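Local coordinates for protein 8-demethyl-8-aminoriboflavin-5'-phosphate synthase (Streptomyces davawensis, PDB 5MLD) that replaces the C-8 methyl group of riboflavin-5'-phosphate with an amino group taken from glutamate, a step in the biosynthesis of the antibiotic roseoflavin, at residues W74-E77 with K78-A82; N186-I189 with R190-V193. All coordinates share one frame; numbering follows the deposited sequence.

Interaction 1: residues W74-E77 with K78-A82; sequences WLLE and KIREA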
loop_
_atom_site.group_PDB
_atom_site.type_symbol
_atom_site.label_atom_id
_atom_site.label_comp_id
_atom_site.label_asym_id
_atom_site.label_seq_id
_atom_site.Cartn_x
_atom_site.Cartn_y
_atom_site.Cartn_z
ATOM N N TRP A 74 31.251 3.602 -2.527
ATOM C CA TRP A 74 31.491 2.522 -3.481
ATOM C C TRP A 74 30.186 2.036 -4.118
ATOM O O TRP A 74 30.090 1.913 -5.345
ATOM C CB TRP A 74 32.213 1.375 -2.771
ATOM C CG TRP A 74 32.261 0.085 -3.523
ATOM C CD1 TRP A 74 33.165 -0.269 -4.482
ATOM C CD2 TRP A 74 31.387 -1.051 -3.355
ATOM N NE1 TRP A 74 32.901 -1.544 -4.931
ATOM C CE2 TRP A 74 31.815 -2.043 -4.257
ATOM C CE3 TRP A 74 30.287 -1.316 -2.535
ATOM C CZ2 TRP A 74 31.181 -3.285 -4.363
ATOM C CZ3 TRP A 74 29.659 -2.552 -2.644
ATOM C CH2 TRP A 74 30.107 -3.518 -3.550
ATOM N N LEU A 75 29.165 1.763 -3.298
ATOM C CA LEU A 75 27.905 1.263 -3.849
ATOM C C LEU A 75 27.170 2.340 -4.641
ATOM O O LEU A 75 26.596 2.046 -5.697
ATOM C CB LEU A 75 27.006 0.718 -2.733
ATOM C CG LEU A 75 25.656 0.114 -3.146
ATOM C CD1 LEU A 75 25.793 -0.910 -4.257
ATOM C CD2 LEU A 75 24.928 -0.502 -1.933
ATOM N N LEU A 76 27.151 3.578 -4.134
ATOM C CA LEU A 76 26.501 4.672 -4.856
ATOM C C LEU A 76 27.112 4.855 -6.236
ATOM O O LEU A 76 26.403 5.121 -7.217
ATOM C CB LEU A 76 26.607 5.975 -4.053
ATOM C CG LEU A 76 25.970 7.225 -4.678
ATOM C CD1 LEU A 76 24.526 6.961 -5.061
ATOM C CD2 LEU A 76 26.046 8.420 -3.719
ATOM N N GLU A 77 28.431 4.702 -6.338
ATOM C CA GLU A 77 29.072 4.878 -7.635
ATOM C C GLU A 77 28.654 3.783 -8.610
ATOM O O GLU A 77 28.466 4.057 -9.798
ATOM C CB GLU A 77 30.590 4.923 -7.480
ATOM C CG GLU A 77 31.340 5.309 -8.747
ATOM C CD GLU A 77 30.802 6.573 -9.425
ATOM O OE1 GLU A 77 30.741 6.587 -10.673
ATOM O OE2 GLU A 77 30.441 7.551 -8.728
ATOM N N LYS A 78 28.502 2.538 -8.137
ATOM C CA LYS A 78 27.988 1.484 -9.013
ATOM C C LYS A 78 26.571 1.797 -9.489
ATOM O O LYS A 78 26.218 1.525 -10.643
ATOM C CB LYS A 78 28.029 0.128 -8.302
ATOM C CG LYS A 78 29.443 -0.413 -8.110
ATOM C CD LYS A 78 29.456 -1.875 -7.691
ATOM C CE LYS A 78 30.874 -2.412 -7.692
ATOM N NZ LYS A 78 31.435 -2.442 -9.068
ATOM N N ILE A 79 25.737 2.348 -8.608
ATOM C CA ILE A 79 24.376 2.689 -9.004
ATOM C C ILE A 79 24.389 3.821 -10.023
ATOM O O ILE A 79 23.620 3.817 -10.990
ATOM C CB ILE A 79 23.541 3.057 -7.766
ATOM C CG1 ILE A 79 23.402 1.849 -6.837
ATOM C CG2 ILE A 79 22.193 3.589 -8.183
ATOM C CD1 ILE A 79 22.835 2.207 -5.471
ATOM N N ARG A 80 25.260 4.809 -9.827
ATOM C CA ARG A 80 25.359 5.894 -10.797
ATOM C C ARG A 80 25.799 5.383 -12.161
ATOM O O ARG A 80 25.376 5.911 -13.196
ATOM C CB ARG A 80 26.341 6.952 -10.312
ATOM C CG ARG A 80 25.829 7.798 -9.188
ATOM C CD ARG A 80 26.934 8.744 -8.776
ATOM N NE ARG A 80 26.392 9.997 -8.280
ATOM C CZ ARG A 80 25.996 10.986 -9.072
ATOM N NH1 ARG A 80 26.087 10.865 -10.391
ATOM N NH2 ARG A 80 25.514 12.094 -8.547
ATOM N N GLU A 81 26.664 4.373 -12.181
ATOM C CA GLU A 81 27.185 3.861 -13.440
ATOM C C GLU A 81 26.252 2.878 -14.133
ATOM O O GLU A 81 26.392 2.670 -15.343
ATOM C CB GLU A 81 28.539 3.185 -13.218
ATOM C CG GLU A 81 29.619 4.107 -12.686
ATOM C CD GLU A 81 30.886 3.339 -12.312
ATOM O OE1 GLU A 81 31.142 2.278 -12.923
ATOM O OE2 GLU A 81 31.628 3.788 -11.411
ATOM N N ALA A 82 25.317 2.264 -13.414
ATOM C CA ALA A 82 24.504 1.210 -14.002
ATOM C C ALA A 82 23.369 1.810 -14.826
ATOM O O ALA A 82 22.689 2.741 -14.384
ATOM C CB ALA A 82 23.940 0.302 -12.915
HETATM O O HOH W 1 34.027 -3.140 -7.370
#
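Lys78 runs back along helix 72-81 and lays its side chain against the indole of Trp74, one turn earlier. Its CB sits 3.5 Å from Leu75 O. CG lies beside the backbone N, anti to the carbonyl carbon (chi1 -71°), and passes Trp74 O at 3.7 Å. CD comes over one face of the indole, offset toward the rim. CE approaches the ring obliquely, 3.5 Å from both Trp74 CZ2 and Trp74 NE1. The chain then bends at chi4 (-66°), and NZ shares a water with the indole: Trp74 NE1 donates to it at 3.1 Å, in the ring plane, while the bond from Lys78 NZ is weak. The main partner of NZ is Glu40, in a salt bridge. His47 also meets the Trp74 ring.

Four i to i+4 backbone bonds hold the turns of this amphipathic helix. On its buried side, Leu75 CG packs on Ile79 CD1 at 4.2 Å. These two residues face strand 4-9 of the flavodoxin-like sheet and helix 98-107.

Trp74, Glu77 and Glu81 are on the exposed side. Glu77 OE1 and Glu81 OE2 lie 3.0 Å apart, with their carboxylate planes turned 46° from each other. Two negative charges this close may raise the proton affinity of one. Arg80 stands near Glu77 without charge contact, so it and solvent may ease the repulsion.

Interaction 2: residues N186-I189 with R190-V193; sequences NKLI and RFMV
Residues 186-189 and 190-193 are successive turns of helix 183-205, joined by four i to i+4 backbone bonds. Phe191 N donates to Lys187 O at 3.0 Å, nearly straight at 170°. Met192 N to Leu188 O and Val193 N to Ile189 O are similar in length. The bond from Arg190 N to Asn186 O is longer, at 3.3 Å.

Lys187 O also lies over one face of the Phe191 ring, 3.2 Å above its plane and offset toward the rim. The ring points the same way as the extended Lys187 chain and lies beside it, with Lys187 CG 4.0 Å from Phe191 CZ. Leu188 CD2 reaches Phe191 CD2 obliquely, also at 4.0 Å. Arg190 CG stands beside the backbone N (chi1 -71°), which brings it 3.4 Å from Asn186 O. From there the chain runs extended to NE. Ile189 CG2 and Val193 CG2 are a looser pair at 4.5 Å.

Several polar ends reach other subunits of the tetramer: Arg190 NE forms a salt bridge with Glu222 of the second subunit, Asn186 ND2 bonds to Ser223 of that subunit as well as to Asp180 O of its own chain, and Lys187 NZ is held by the carbonyls of Thr235 and Ala237 of the third subunit. Within the chain, Ile189 packs on Ala162 of strand 161-164 and on Leu130 of strand 125-132. Arg190 meets Leu31, and Met192 and Val193 meet Tyr32, of helix 20-34, which lies alongside, consistent with the two helices packing on one face of the sheet, as in flavodoxin-like folds.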
loop_
_atom_site.group_PDB
_atom_site.type_symbol
_atom_site.label_atom_id
_atom_site.label_comp_id
_atom_site.label_asym_id
_atom_site.label_seq_id
_atom_site.Cartn_x
_atom_site.Cartn_y
_atom_site.Cartn_z
ATOM N N ASN A 186 9.021 -17.872 -14.158
ATOM C CA ASN A 186 10.032 -17.936 -15.205
ATOM C C ASN A 186 9.637 -17.085 -16.401
ATOM O O ASN A 186 10.488 -16.426 -17.016
ATOM C CB ASN A 186 10.277 -19.383 -15.610
ATOM C CG ASN A 186 11.246 -20.080 -14.673
ATOM O OD1 ASN A 186 12.147 -19.440 -14.111
ATOM N ND2 ASN A 186 11.072 -21.390 -14.497
ATOM N N LYS A 187 8.349 -17.034 -16.718
ATOM C CA LYS A 187 7.963 -16.195 -17.847
ATOM C C LYS A 187 8.026 -14.718 -17.468
ATOM O O LYS A 187 8.469 -13.896 -18.275
ATOM C CB LYS A 187 6.584 -16.602 -18.384
ATOM C CG LYS A 187 5.377 -15.779 -17.972
ATOM C CD LYS A 187 4.106 -16.374 -18.595
ATOM C CE LYS A 187 2.836 -15.810 -17.985
ATOM N NZ LYS A 187 1.637 -16.586 -18.429
ATOM N N LEU A 188 7.668 -14.360 -16.221
ATOM C CA LEU A 188 7.799 -12.958 -15.817
ATOM C C LEU A 188 9.258 -12.491 -15.839
ATOM O O LEU A 188 9.543 -11.352 -16.230
ATOM C CB LEU A 188 7.195 -12.738 -14.425
ATOM C CG LEU A 188 5.665 -12.869 -14.342
ATOM C CD1 LEU A 188 5.189 -12.345 -12.998
ATOM C CD2 LEU A 188 4.936 -12.136 -15.473
ATOM N N ILE A 189 10.191 -13.321 -15.368
ATOM C CA ILE A 189 11.598 -12.920 -15.400
ATOM C C ILE A 189 12.019 -12.607 -16.831
ATOM O O ILE A 189 12.688 -11.595 -17.097
ATOM C CB ILE A 189 12.486 -14.010 -14.769
ATOM C CG1 ILE A 189 12.244 -14.082 -13.256
ATOM C CG2 ILE A 189 13.954 -13.713 -15.019
ATOM C CD1 ILE A 189 12.978 -15.244 -12.583
ATOM N N ARG A 190 11.590 -13.440 -17.776
ATOM C CA ARG A 190 11.954 -13.228 -19.179
ATOM C C ARG A 190 11.347 -11.944 -19.740
ATOM O O ARG A 190 12.034 -11.200 -20.460
ATOM C CB ARG A 190 11.544 -14.434 -20.018
ATOM C CG ARG A 190 12.413 -15.680 -19.743
ATOM C CD ARG A 190 11.942 -16.923 -20.528
ATOM N NE ARG A 190 12.866 -18.048 -20.365
ATOM C CZ ARG A 190 13.974 -18.231 -21.083
ATOM N NH1 ARG A 190 14.303 -17.372 -22.048
ATOM N NH2 ARG A 190 14.749 -19.289 -20.852
ATOM N N PHE A 191 10.073 -11.672 -19.432
ATOM C CA PHE A 191 9.452 -10.396 -19.796
ATOM C C PHE A 191 10.298 -9.238 -19.285
ATOM O O PHE A 191 10.621 -8.293 -20.018
ATOM C CB PHE A 191 8.041 -10.269 -19.187
ATOM C CG PHE A 191 6.987 -11.204 -19.750
ATOM C CD1 PHE A 191 7.258 -12.105 -20.768
ATOM C CD2 PHE A 191 5.696 -11.150 -19.238
ATOM C CE1 PHE A 191 6.268 -12.936 -21.251
ATOM C CE2 PHE A 191 4.690 -11.973 -19.717
ATOM C CZ PHE A 191 4.974 -12.872 -20.726
ATOM N N MET A 192 10.641 -9.290 -17.998
ATOM C CA MET A 192 11.322 -8.174 -17.365
ATOM C C MET A 192 12.671 -7.916 -18.012
ATOM O O MET A 192 13.025 -6.763 -18.273
ATOM C CB MET A 192 11.479 -8.450 -15.871
ATOM C CG MET A 192 12.042 -7.305 -15.073
ATOM S SD MET A 192 13.844 -7.253 -15.055
ATOM C CE MET A 192 14.277 -8.914 -14.553
ATOM N N VAL A 193 13.447 -8.977 -18.263
ATOM C CA VAL A 193 14.770 -8.792 -18.862
ATOM C C VAL A 193 14.645 -8.228 -20.277
ATOM O O VAL A 193 15.367 -7.295 -20.660
ATOM C CB VAL A 193 15.544 -10.118 -18.856
ATOM C CG1 VAL A 193 16.838 -9.986 -19.694
ATOM C CG2 VAL A 193 15.865 -10.494 -17.425
#

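In the fold
From the N terminus the chain forms strand 4-9, helix 20-34 and strand 38-43 before it reaches interaction 1 on helix 72-81. Strand 84-92 follows at once. Interaction 2 comes much later, on helix 183-205, after the remaining sheet strands. Each contact spans consecutive turns of one helix and closes no loop. The two are in series and neither nest nor cross. The centres of interactions 1 and 2 are about 25 Å apart, and the nearest atoms of interactions 1 and 2 are about 13 Å apart. Interaction 1 ties its helix to strand 4-9 and helix 98-107 and touches no other subunit. Interaction 2 joins helix 20-34 and strands 125-132 and 161-164 to two other subunits of the tetramer.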